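Local coordinates for protein phenylacetaldehyde dehydrogenase (Burkholderia cenocepacia, PDB 4O5H) that probably oxidises phenylacetaldehyde to phenylacetate with NAD+ as the electron acceptor, as a member of the aldehyde dehydrogenase family, at residues A[426-431]-A[455-460]; A[288-293]-A[469-474]; A[399-404]-A[408-413]; A[332-337]-A[420-425]. All coordinates share one frame; numbering follows the deposited sequence. Where two conformers were deposited one is given.

Interaction 1: A[426-431]-A[455-460]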
loop_
_atom_site.group_PDB
_atom_site.type_symbol
_atom_site.label_atom_id
_atom_site.label_comp_id
_atom_site.label_asym_id
_atom_site.label_seq_id
_atom_site.Cartn_x
_atom_site.Cartn_y
_atom_site.Cartn_z
ATOM N N ASP A 426 2.009 31.783 19.777
ATOM C CA ASP A 426 2.823 33.010 19.663
ATOM C C ASP A 426 3.785 33.001 18.524
ATOM O O ASP A 426 4.149 34.049 18.065
ATOM C CB ASP A 426 3.601 33.256 20.952
ATOM C CG ASP A 426 2.692 33.623 22.099
ATOM O OD1 ASP A 426 1.598 34.196 21.846
ATOM O OD2 ASP A 426 3.043 33.292 23.244
ATOM N N ASP A 427 4.198 31.834 18.049
ATOM C CA ASP A 427 5.073 31.811 16.884
ATOM C C ASP A 427 4.889 30.548 16.045
ATOM O O ASP A 427 4.398 29.532 16.536
ATOM C CB ASP A 427 6.526 31.957 17.317
ATOM C CG ASP A 427 6.915 30.943 18.347
ATOM O OD1 ASP A 427 6.955 29.737 18.039
ATOM O OD2 ASP A 427 7.192 31.366 19.488
ATOM N N VAL A 428 5.380 30.612 14.817
ATOM C CA VAL A 428 5.146 29.564 13.872
ATOM C C VAL A 428 5.770 28.229 14.280
ATOM O O VAL A 428 5.180 27.185 14.020
ATOM C CB VAL A 428 5.594 29.951 12.465
ATOM C CG1 VAL A 428 5.282 28.813 11.485
ATOM C CG2 VAL A 428 4.852 31.203 12.030
ATOM N N ASP A 429 6.950 28.244 14.900
ATOM C CA ASP A 429 7.510 26.968 15.358
ATOM C C ASP A 429 6.541 26.257 16.303
ATOM O O ASP A 429 6.381 25.033 16.252
ATOM C CB ASP A 429 8.854 27.135 16.030
ATOM C CG ASP A 429 9.949 27.456 15.055
ATOM O OD1 ASP A 429 9.863 27.132 13.871
ATOM O OD2 ASP A 429 10.931 28.065 15.469
ATOM N N THR A 430 5.921 27.014 17.182
ATOM C CA THR A 430 4.971 26.443 18.121
ATOM C C THR A 430 3.728 25.940 17.422
ATOM O O THR A 430 3.213 24.899 17.772
ATOM C CB THR A 430 4.604 27.463 19.197
ATOM O OG1 THR A 430 5.788 27.789 19.911
ATOM C CG2 THR A 430 3.625 26.881 20.196
ATOM N N ALA A 431 3.256 26.683 16.418
ATOM C CA ALA A 431 2.091 26.277 15.652
ATOM C C ALA A 431 2.367 24.938 14.964
ATOM O O ALA A 431 1.507 24.064 14.962
ATOM C CB ALA A 431 1.736 27.329 14.604
ATOM N N HIS A 455 5.195 29.103 2.298
ATOM C CA HIS A 455 6.102 28.121 1.714
ATOM C C HIS A 455 7.090 27.513 2.705
ATOM O O HIS A 455 7.526 26.405 2.511
ATOM C CB HIS A 455 6.789 28.655 0.450
ATOM C CG HIS A 455 5.932 28.470 -0.764
ATOM N ND1 HIS A 455 5.758 27.229 -1.359
ATOM C CD2 HIS A 455 5.111 29.322 -1.425
ATOM C CE1 HIS A 455 4.885 27.340 -2.351
ATOM N NE2 HIS A 455 4.482 28.594 -2.413
ATOM N N LYS A 456 7.369 28.198 3.782
ATOM C CA LYS A 456 8.165 27.634 4.859
ATOM C C LYS A 456 7.350 26.643 5.680
ATOM O O LYS A 456 7.892 25.712 6.248
ATOM C CB LYS A 456 8.722 28.757 5.755
ATOM C CG LYS A 456 9.838 29.547 5.108
ATOM C CD LYS A 456 10.171 30.795 5.934
ATOM C CE LYS A 456 11.256 31.596 5.273
ATOM N NZ LYS A 456 12.566 31.025 5.651
ATOM N N LEU A 457 6.047 26.859 5.751
ATOM C CA LEU A 457 5.176 26.062 6.598
ATOM C C LEU A 457 4.684 24.773 5.939
ATOM O O LEU A 457 4.619 23.757 6.599
ATOM C CB LEU A 457 3.913 26.840 6.977
ATOM C CG LEU A 457 3.088 26.644 8.231
ATOM C CD1 LEU A 457 4.001 26.152 9.319
ATOM C CD2 LEU A 457 2.236 27.867 8.673
ATOM N N VAL A 458 4.328 24.854 4.661
ATOM C CA VAL A 458 3.747 23.723 3.958
ATOM C C VAL A 458 4.588 22.446 4.133
ATOM O O VAL A 458 4.051 21.415 4.448
ATOM C CB VAL A 458 3.503 24.028 2.464
ATOM C CG1 VAL A 458 3.240 22.747 1.682
ATOM C CG2 VAL A 458 2.293 24.955 2.328
ATOM N N PRO A 459 5.911 22.540 3.983
ATOM C CA PRO A 459 6.723 21.300 4.123
ATOM C C PRO A 459 6.770 20.742 5.527
ATOM O O PRO A 459 7.062 19.574 5.678
ATOM C CB PRO A 459 8.140 21.748 3.761
ATOM C CG PRO A 459 7.928 22.922 2.881
ATOM C CD PRO A 459 6.727 23.639 3.465
ATOM N N ARG A 460 6.474 21.552 6.523
ATOM C CA ARG A 460 6.624 21.157 7.932
ATOM C C ARG A 460 5.407 20.481 8.542
ATOM O O ARG A 460 5.500 19.877 9.623
ATOM C CB ARG A 460 6.956 22.393 8.761
ATOM C CG ARG A 460 8.216 23.093 8.339
ATOM C CD ARG A 460 8.479 24.364 9.179
ATOM N NE ARG A 460 8.928 24.017 10.525
ATOM C CZ ARG A 460 9.023 24.847 11.543
ATOM N NH1 ARG A 460 8.696 26.130 11.435
ATOM N NH2 ARG A 460 9.454 24.383 12.701
#
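A bend at chi3 (74°) of an otherwise extended side chain turns the Arg460 guanidinium toward Asp429, whose own CG lies beside its backbone N and anti to the carbonyl carbon (chi1 -72°). The salt bridge so formed joins the first turn of helix 428-436 to Arg460, which follows helix 451-457 in the chain; the two helices pack beside the mainly parallel seven-stranded sheet of the aldehyde dehydrogenase fold. Both terminal nitrogens of the arginine converge on a single carboxylate oxygen: NH1 of Arg460 is 2.9 Å from OD1 of Asp429, and NH2 of Arg460 is 3.0 Å from that same OD1. Sharing one acceptor bends both bonds. OD1 sits near the plane of the guanidinium, at its edge, while the carboxylate is turned almost perpendicular, with 80° between the two planes. NH1 therefore approaches OD1 nearly along the C-O axis, and NH2 comes from above the carboxylate plane.

Beside this polar pair, CG1 of Val428 touches CD1 of Leu457 at 3.7 Å in the conformer described here; with a second valine conformer modelled, this contact is less certain. Leu457 is buried and also packs on Val432 and Ile446, tying the helix pair to strand 443-447. Beyond it, Val458 packs on Val506 of the second subunit.

The first turn of helix 428-436 is capped by Asp427 at the N-cap position. OD1 of Asp427 accepts from the backbone N of Thr430 at 3.0 Å and is 2.9 Å from Thr430 OG1, both partners reaching the oxygen from the same face of the carboxylate.

Interaction 2: A[288-293]-A[469-474]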
loop_
_atom_site.group_PDB
_atom_site.type_symbol
_atom_site.label_atom_id
_atom_site.label_comp_id
_atom_site.label_asym_id
_atom_site.label_seq_id
_atom_site.Cartn_x
_atom_site.Cartn_y
_atom_site.Cartn_z
ATOM N N SER A 288 -7.589 17.254 11.962
ATOM C CA SER A 288 -6.861 18.156 11.104
ATOM C C SER A 288 -6.787 19.546 11.706
ATOM O O SER A 288 -7.801 20.076 12.198
ATOM C CB SER A 288 -7.544 18.249 9.751
ATOM O OG SER A 288 -7.635 16.969 9.127
ATOM N N PRO A 289 -5.601 20.160 11.682
ATOM C CA PRO A 289 -5.453 21.505 12.262
ATOM C C PRO A 289 -5.667 22.590 11.231
ATOM O O PRO A 289 -5.414 22.392 10.062
ATOM C CB PRO A 289 -4.004 21.526 12.700
ATOM C CG PRO A 289 -3.304 20.635 11.732
ATOM C CD PRO A 289 -4.298 19.543 11.400
ATOM N N VAL A 290 -6.073 23.760 11.710
ATOM C CA VAL A 290 -6.272 24.947 10.924
ATOM C C VAL A 290 -5.385 26.009 11.551
ATOM O O VAL A 290 -5.588 26.393 12.718
ATOM C CB VAL A 290 -7.737 25.378 11.047
ATOM C CG1 VAL A 290 -7.974 26.715 10.367
ATOM C CG2 VAL A 290 -8.655 24.304 10.472
ATOM N N ILE A 291 -4.403 26.485 10.809
ATOM C CA ILE A 291 -3.428 27.445 11.340
ATOM C C ILE A 291 -3.676 28.812 10.750
ATOM O O ILE A 291 -3.573 28.992 9.552
ATOM C CB ILE A 291 -2.014 27.001 10.985
ATOM C CG1 ILE A 291 -1.733 25.622 11.576
ATOM C CG2 ILE A 291 -0.974 28.014 11.466
ATOM C CD1 ILE A 291 -0.420 25.035 11.077
ATOM N N VAL A 292 -3.983 29.770 11.601
ATOM C CA VAL A 292 -4.257 31.134 11.156
ATOM C C VAL A 292 -3.122 32.070 11.520
ATOM O O VAL A 292 -2.839 32.319 12.706
ATOM C CB VAL A 292 -5.579 31.630 11.770
ATOM C CG1 VAL A 292 -5.921 33.041 11.262
ATOM C CG2 VAL A 292 -6.703 30.631 11.437
ATOM N N LEU A 293 -2.483 32.618 10.490
ATOM C CA LEU A 293 -1.365 33.551 10.685
ATOM C C LEU A 293 -1.869 34.979 10.908
ATOM O O LEU A 293 -3.006 35.295 10.574
ATOM C CB LEU A 293 -0.385 33.465 9.511
ATOM C CG LEU A 293 0.214 32.082 9.256
ATOM C CD1 LEU A 293 1.315 32.127 8.208
ATOM C CD2 LEU A 293 0.731 31.440 10.547
ATOM N N ASN A 469 -5.903 28.948 2.621
ATOM C CA ASN A 469 -7.114 29.786 2.488
ATOM C C ASN A 469 -8.334 29.035 1.995
ATOM O O ASN A 469 -9.217 29.569 1.335
ATOM C CB ASN A 469 -6.818 30.992 1.608
ATOM C CG ASN A 469 -5.678 31.841 2.163
ATOM O OD1 ASN A 469 -5.514 31.948 3.366
ATOM N ND2 ASN A 469 -4.872 32.387 1.294
ATOM N N CYS A 470 -8.385 27.767 2.353
ATOM C CA CYS A 470 -9.559 26.920 2.129
ATOM C C CYS A 470 -9.387 25.678 3.012
ATOM O O CYS A 470 -8.381 25.574 3.739
ATOM C CB CYS A 470 -9.693 26.580 0.642
ATOM S SG CYS A 470 -8.259 25.808 -0.127
ATOM N N HIS A 471 -10.359 24.758 3.000
ATOM C CA HIS A 471 -10.266 23.539 3.777
ATOM C C HIS A 471 -11.302 22.543 3.281
ATOM O O HIS A 471 -12.406 22.944 2.890
ATOM C CB HIS A 471 -10.497 23.804 5.268
ATOM C CG HIS A 471 -9.938 22.738 6.172
ATOM N ND1 HIS A 471 -8.791 22.924 6.911
ATOM C CD2 HIS A 471 -10.395 21.505 6.486
ATOM C CE1 HIS A 471 -8.529 21.817 7.589
ATOM N NE2 HIS A 471 -9.499 20.942 7.352
ATOM N N SER A 472 -10.922 21.260 3.279
ATOM C CA SER A 472 -11.757 20.169 2.761
ATOM C C SER A 472 -12.339 20.504 1.391
ATOM O O SER A 472 -13.508 20.222 1.130
ATOM C CB SER A 472 -12.892 19.814 3.724
ATOM O OG SER A 472 -12.413 19.445 4.993
ATOM N N LEU A 473 -11.527 21.065 0.510
ATOM C CA LEU A 473 -11.898 21.351 -0.838
ATOM C C LEU A 473 -11.333 20.229 -1.758
ATOM O O LEU A 473 -10.163 19.869 -1.630
ATOM C CB LEU A 473 -11.318 22.731 -1.140
ATOM C CG LEU A 473 -12.008 23.530 -2.209
ATOM C CD1 LEU A 473 -13.413 23.791 -1.705
ATOM C CD2 LEU A 473 -11.247 24.815 -2.490
ATOM N N LEU A 474 -12.189 19.655 -2.622
ATOM C CA LEU A 474 -11.888 18.472 -3.426
ATOM C C LEU A 474 -11.815 18.811 -4.912
ATOM O O LEU A 474 -12.575 19.643 -5.391
ATOM C CB LEU A 474 -13.055 17.443 -3.321
#
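The loop between strands 465-468 and 487-488 runs beside the mainly parallel sheet of the aldehyde dehydrogenase fold, and there His471 points its imidazole at residues 288-290 of strand 288-292. With CG anti to the backbone N (chi1 -159°), the ring is carried from the loop toward the strand. Its CE1 corner does most of the touching: CG2 of Val290 is 3.8 Å from CE1 of His471 and approaches the ring obliquely. Two other groups lie at the ring's edge, near its plane. CB of Ser288 is 4.1 Å from NE2 of His471, and the carbonyl O of Pro289 is 4.0 Å from CE1 of the same ring. None of these is a hydrogen bond; across the two segments the contact is van der Waals packing.

The polar atoms of the imidazole are satisfied by a loop and a strand outside the two segments. NE2 bonds to the carbonyl O of Thr318 and ND1 to Ser445 OG, so the ring is fixed in rotation from both nitrogens, while the Trp467 ring meets it at about 35°. Val290 also packs on Val305 of helix 298-310.

On the two sides of His471 in the chain, Cys470 packs on Met507 and Leu473 on Tyr160, both of the second subunit. The arrangement is thus that of a mainly parallel alpha/beta sheet with a loop lying between an interior strand and the second subunit.

Interaction 3: A[399-404]-A[408-413]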
loop_
_atom_site.group_PDB
_atom_site.type_symbol
_atom_site.label_atom_id
_atom_site.label_comp_id
_atom_site.label_asym_id
_atom_site.label_seq_id
_atom_site.Cartn_x
_atom_site.Cartn_y
_atom_site.Cartn_z
ATOM N N THR A 399 -20.669 23.762 18.076
ATOM C CA THR A 399 -20.036 23.975 19.344
ATOM C C THR A 399 -18.581 24.409 19.189
ATOM O O THR A 399 -17.811 23.809 18.417
ATOM C CB THR A 399 -20.137 22.680 20.163
ATOM O OG1 THR A 399 -21.513 22.403 20.379
ATOM C CG2 THR A 399 -19.480 22.820 21.489
ATOM N N VAL A 400 -18.212 25.483 19.887
ATOM C CA VAL A 400 -16.833 25.970 19.890
ATOM C C VAL A 400 -16.316 25.970 21.317
ATOM O O VAL A 400 -16.904 26.610 22.198
ATOM C CB VAL A 400 -16.743 27.403 19.351
ATOM C CG1 VAL A 400 -15.298 27.922 19.389
ATOM C CG2 VAL A 400 -17.268 27.441 17.918
ATOM N N LEU A 401 -15.248 25.214 21.549
ATOM C CA LEU A 401 -14.634 25.086 22.847
ATOM C C LEU A 401 -13.322 25.834 22.894
ATOM O O LEU A 401 -12.486 25.704 21.995
ATOM C CB LEU A 401 -14.395 23.615 23.180
ATOM C CG LEU A 401 -15.629 22.694 23.217
ATOM C CD1 LEU A 401 -15.248 21.261 23.498
ATOM C CD2 LEU A 401 -16.595 23.205 24.267
ATOM N N VAL A 402 -13.152 26.615 23.969
ATOM C CA VAL A 402 -11.910 27.326 24.255
ATOM C C VAL A 402 -11.396 26.949 25.645
ATOM O O VAL A 402 -12.041 26.217 26.372
ATOM C CB VAL A 402 -12.075 28.851 24.150
ATOM C CG1 VAL A 402 -12.506 29.224 22.747
ATOM C CG2 VAL A 402 -13.059 29.383 25.182
ATOM N N ASP A 403 -10.212 27.440 25.982
ATOM C CA ASP A 403 -9.523 27.089 27.223
ATOM C C ASP A 403 -9.193 25.624 27.215
ATOM O O ASP A 403 -9.149 24.966 28.259
ATOM C CB ASP A 403 -10.336 27.426 28.481
ATOM C CG ASP A 403 -10.644 28.917 28.626
ATOM O OD1 ASP A 403 -9.923 29.745 28.064
ATOM O OD2 ASP A 403 -11.611 29.228 29.337
ATOM N N THR A 404 -8.953 25.098 26.030
ATOM C CA THR A 404 -8.556 23.696 25.894
ATOM C C THR A 404 -7.047 23.568 25.937
ATOM O O THR A 404 -6.339 24.538 25.744
ATOM C CB THR A 404 -9.036 23.113 24.575
ATOM O OG1 THR A 404 -8.612 23.964 23.502
ATOM C CG2 THR A 404 -10.550 22.989 24.555
ATOM N N MET A 408 -6.229 17.307 26.581
ATOM C CA MET A 408 -7.643 16.952 26.751
ATOM C C MET A 408 -8.124 15.999 25.687
ATOM O O MET A 408 -7.689 16.076 24.538
ATOM C CB MET A 408 -8.509 18.205 26.676
ATOM C CG MET A 408 -8.267 19.189 27.804
ATOM S SD MET A 408 -9.419 20.558 27.653
ATOM C CE MET A 408 -8.878 21.550 29.052
ATOM N N ARG A 409 -9.068 15.144 26.038
ATOM C CA ARG A 409 -9.640 14.164 25.060
ATOM C C ARG A 409 -10.230 14.830 23.823
ATOM O O ARG A 409 -10.013 14.351 22.720
ATOM C CB ARG A 409 -10.715 13.322 25.696
ATOM C CG ARG A 409 -10.223 12.501 26.860
ATOM C CD ARG A 409 -11.272 11.501 27.303
ATOM N NE ARG A 409 -11.596 10.634 26.179
ATOM C CZ ARG A 409 -12.723 9.954 26.058
ATOM N NH1 ARG A 409 -13.639 9.994 27.008
ATOM N NH2 ARG A 409 -12.925 9.208 24.969
ATOM N N VAL A 410 -10.930 15.949 24.009
ATOM C CA VAL A 410 -11.500 16.686 22.870
ATOM C C VAL A 410 -10.476 17.211 21.894
ATOM O O VAL A 410 -10.782 17.402 20.734
ATOM C CB VAL A 410 -12.405 17.878 23.269
ATOM C CG1 VAL A 410 -13.731 17.373 23.804
ATOM C CG2 VAL A 410 -11.721 18.813 24.256
ATOM N N VAL A 411 -9.264 17.467 22.371
ATOM C CA VAL A 411 -8.196 17.866 21.468
ATOM C C VAL A 411 -7.502 16.659 20.835
ATOM O O VAL A 411 -7.097 16.750 19.660
ATOM C CB VAL A 411 -7.161 18.778 22.166
ATOM C CG1 VAL A 411 -6.066 19.227 21.222
ATOM C CG2 VAL A 411 -7.840 20.021 22.775
ATOM N N ARG A 412 -7.318 15.578 21.581
ATOM C CA ARG A 412 -6.556 14.435 21.086
ATOM C C ARG A 412 -7.341 13.514 20.179
ATOM O O ARG A 412 -6.797 12.953 19.227
ATOM C CB ARG A 412 -6.030 13.629 22.248
ATOM C CG ARG A 412 -5.112 14.543 23.035
ATOM C CD ARG A 412 -3.789 13.917 23.456
ATOM N NE ARG A 412 -3.021 13.468 22.290
ATOM C CZ ARG A 412 -2.012 14.141 21.730
ATOM N NH1 ARG A 412 -1.597 15.306 22.221
ATOM N NH2 ARG A 412 -1.402 13.626 20.675
ATOM N N GLU A 413 -8.630 13.358 20.453
ATOM C CA GLU A 413 -9.436 12.337 19.787
ATOM C C GLU A 413 -10.397 12.918 18.742
ATOM O O GLU A 413 -10.941 14.013 18.923
ATOM C CB GLU A 413 -10.238 11.582 20.845
ATOM C CG GLU A 413 -9.356 10.801 21.813
ATOM C CD GLU A 413 -10.141 10.084 22.884
ATOM O OE1 GLU A 413 -11.281 9.621 22.661
ATOM O OE2 GLU A 413 -9.601 9.972 23.978
#
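OE1 of Glu413 is held by two groups, Arg409 NH2 at 2.9 Å and the hydroxyl of Tyr371. Arg409 grips the carboxylate side-on, since its NE also bonds OE2 of Glu413 at 3.0 Å, and this pair spans the short helix 409-412 from its first residue to the residue just after it.

The inner side faces strand 399-402 and the turn after it, and is almost wholly apolar. Met408, at the N-cap position, extends beyond CG and passes across Thr404 at about a right angle. Its SD lies 3.7 Å from CA of Thr404, and its CE reaches the carbonyl O of Asp403 at 3.5 Å. One turn on, CG2 of Val411 meets CB of Thr404 at 3.8 Å. Earlier in the strand, CD1 of Leu401 and CG1 of Val410 touch at 4.2 Å, their side chains again crossing nearly perpendicularly. Asp403 sends its carboxylate elsewhere, to a salt bridge with Arg381.

Together these elements form part of the beta-alpha-beta unit of strand 399-402, helix 409-412 and strand 419-425. The helix packs through Val410 on Val421 of the neighbouring strand, while Met408 and Arg409 lean on helix 362-378.

Interaction 4: A[332-337]-A[420-425]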
loop_
_atom_site.group_PDB
_atom_site.type_symbol
_atom_site.label_atom_id
_atom_site.label_comp_id
_atom_site.label_asym_id
_atom_site.label_seq_id
_atom_site.Cartn_x
_atom_site.Cartn_y
_atom_site.Cartn_z
ATOM N N GLY A 332 -10.229 38.266 18.294
ATOM C CA GLY A 332 -11.092 38.731 17.211
ATOM C C GLY A 332 -11.598 37.605 16.312
ATOM O O GLY A 332 -12.769 37.588 15.916
ATOM N N VAL A 333 -10.733 36.667 15.976
ATOM C CA VAL A 333 -11.175 35.548 15.145
ATOM C C VAL A 333 -12.214 34.668 15.884
ATOM O O VAL A 333 -13.290 34.392 15.362
ATOM C CB VAL A 333 -9.994 34.721 14.649
ATOM C CG1 VAL A 333 -10.475 33.482 13.909
ATOM C CG2 VAL A 333 -9.129 35.548 13.708
ATOM N N ILE A 334 -11.918 34.285 17.114
ATOM C CA ILE A 334 -12.789 33.414 17.853
ATOM C C ILE A 334 -14.145 34.065 18.180
ATOM O O ILE A 334 -15.210 33.413 18.115
ATOM C CB ILE A 334 -12.069 32.846 19.110
ATOM C CG1 ILE A 334 -12.480 31.429 19.366
ATOM C CG2 ILE A 334 -12.399 33.660 20.348
ATOM C CD1 ILE A 334 -12.005 30.484 18.274
ATOM N N GLU A 335 -14.127 35.344 18.516
ATOM C CA GLU A 335 -15.362 36.069 18.743
ATOM C C GLU A 335 -16.235 35.955 17.498
ATOM O O GLU A 335 -17.405 35.602 17.588
ATOM C CB GLU A 335 -15.030 37.484 19.084
ATOM C CG GLU A 335 -16.190 38.457 19.239
ATOM C CD GLU A 335 -15.785 39.907 18.926
ATOM O OE1 GLU A 335 -15.651 40.332 17.740
ATOM O OE2 GLU A 335 -15.589 40.638 19.900
ATOM N N ARG A 336 -15.638 36.180 16.341
ATOM C CA ARG A 336 -16.368 36.079 15.085
ATOM C C ARG A 336 -16.852 34.655 14.785
ATOM O O ARG A 336 -17.971 34.477 14.315
ATOM C CB ARG A 336 -15.535 36.591 13.919
ATOM C CG ARG A 336 -15.334 38.100 13.918
ATOM C CD ARG A 336 -14.198 38.452 12.965
ATOM N NE ARG A 336 -14.092 39.879 12.729
ATOM C CZ ARG A 336 -13.539 40.735 13.577
ATOM N NH1 ARG A 336 -13.031 40.324 14.743
ATOM N NH2 ARG A 336 -13.491 42.023 13.270
ATOM N N VAL A 337 -16.002 33.660 15.038
ATOM C CA VAL A 337 -16.389 32.238 14.802
ATOM C C VAL A 337 -17.574 31.809 15.681
ATOM O O VAL A 337 -18.499 31.171 15.221
ATOM C CB VAL A 337 -15.186 31.309 15.052
ATOM C CG1 VAL A 337 -15.619 29.869 15.097
ATOM C CG2 VAL A 337 -14.095 31.535 13.998
ATOM N N LEU A 420 -15.505 22.302 17.516
ATOM C CA LEU A 420 -14.190 22.908 17.329
ATOM C C LEU A 420 -13.485 23.101 18.676
ATOM O O LEU A 420 -14.132 23.424 19.657
ATOM C CB LEU A 420 -14.354 24.286 16.691
ATOM C CG LEU A 420 -13.078 25.072 16.344
ATOM C CD1 LEU A 420 -12.225 24.348 15.336
ATOM C CD2 LEU A 420 -13.429 26.443 15.805
ATOM N N VAL A 421 -12.171 22.869 18.700
ATOM C CA VAL A 421 -11.345 23.318 19.814
ATOM C C VAL A 421 -10.425 24.397 19.245
ATOM O O VAL A 421 -9.914 24.236 18.141
ATOM C CB VAL A 421 -10.567 22.183 20.498
ATOM C CG1 VAL A 421 -11.534 21.166 21.079
ATOM C CG2 VAL A 421 -9.582 21.488 19.539
ATOM N N ALA A 422 -10.254 25.505 19.978
ATOM C CA ALA A 422 -9.474 26.611 19.452
ATOM C C ALA A 422 -8.510 27.158 20.499
ATOM O O ALA A 422 -8.929 27.476 21.627
ATOM C CB ALA A 422 -10.402 27.720 18.999
ATOM N N MET A 423 -7.256 27.326 20.090
ATOM C CA MET A 423 -6.157 27.762 20.981
ATOM C C MET A 423 -5.222 28.744 20.291
ATOM O O MET A 423 -5.074 28.702 19.075
ATOM C CB MET A 423 -5.346 26.534 21.418
ATOM C CG MET A 423 -6.092 25.600 22.384
ATOM S SD MET A 423 -5.587 23.856 22.243
ATOM C CE MET A 423 -6.459 23.402 20.764
ATOM N N PRO A 424 -4.554 29.607 21.076
ATOM C CA PRO A 424 -3.604 30.557 20.556
ATOM C C PRO A 424 -2.202 29.990 20.397
ATOM O O PRO A 424 -1.873 28.979 20.982
ATOM C CB PRO A 424 -3.612 31.653 21.626
ATOM C CG PRO A 424 -3.849 30.902 22.910
ATOM C CD PRO A 424 -4.797 29.795 22.526
ATOM N N PHE A 425 -1.386 30.652 19.583
ATOM C CA PHE A 425 0.040 30.413 19.541
ATOM C C PHE A 425 0.759 31.717 19.308
ATOM O O PHE A 425 0.212 32.631 18.698
ATOM C CB PHE A 425 0.429 29.413 18.454
ATOM C CG PHE A 425 0.275 29.937 17.051
ATOM C CD1 PHE A 425 1.322 30.572 16.416
ATOM C CD2 PHE A 425 -0.908 29.702 16.327
ATOM C CE1 PHE A 425 1.186 31.047 15.129
ATOM C CE2 PHE A 425 -1.044 30.153 15.019
ATOM C CZ PHE A 425 -0.005 30.849 14.431
#
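Apolar packing carries the whole contact between helix 330-343 and strand 419-425, a helix lying on one face of the mainly parallel alpha/beta sheet of the aldehyde dehydrogenase fold. Ile334 and Val337, one turn apart on the helix, meet Ala422 and Leu420, which alternate with residues pointing to the other face of the sheet. CD1 of Ile334 lies 3.3 Å from CB of Ala422; this spacing is tighter than usual for two carbons, and its exact value is doubtful. The second pair is more relaxed: CG1 of Val337 approaches CD2 of Leu420 at 4.1 Å, and the two side chains cross at about a right angle. The same helix side chains continue onto the next strand, Ile334 on Val402 and Val337 on Val400, while Leu420 also packs on Val305 of helix 298-310.

No polar bond crosses the contact; on the helix, the polar side-chain bonds run away from the strand. Arg336 NE forms a salt bridge with Asp299, which links the helix to 298-310, and the arginine charge lies at long range from Glu335. Another nitrogen of the same guanidinium returns to the helix. NH1 of Arg336 donates to the carbonyl O of Gly332 at 3.0 Å, from above the carbonyl plane, while the backbone N of Arg336 reaches that oxygen at 3.2 Å from the opposite face.

How the interactions relate
Interactions 2, 3 and 4 all reach the seven-stranded sheet, and interaction 1 joins two helices beside it. Along the chain, interaction 2 closes the longest loop: interaction 3 is nested within interaction 4, and both, followed by interaction 1, lie inside it. Interactions 3 and 4 are closest, their centres 12 Å apart, sharing neighbouring strands 399-402 and 419-425 with the helices on opposite faces. Phe425, at the end of strand 419-425, packs on Ala431 of interaction 1 and on Leu293 of interaction 2. Interactions 1 and 3 lie 22 Å apart between centres and do not touch. Interactions 1 and 2 alone reach the second subunit, so the side of the fold they occupy borders that subunit.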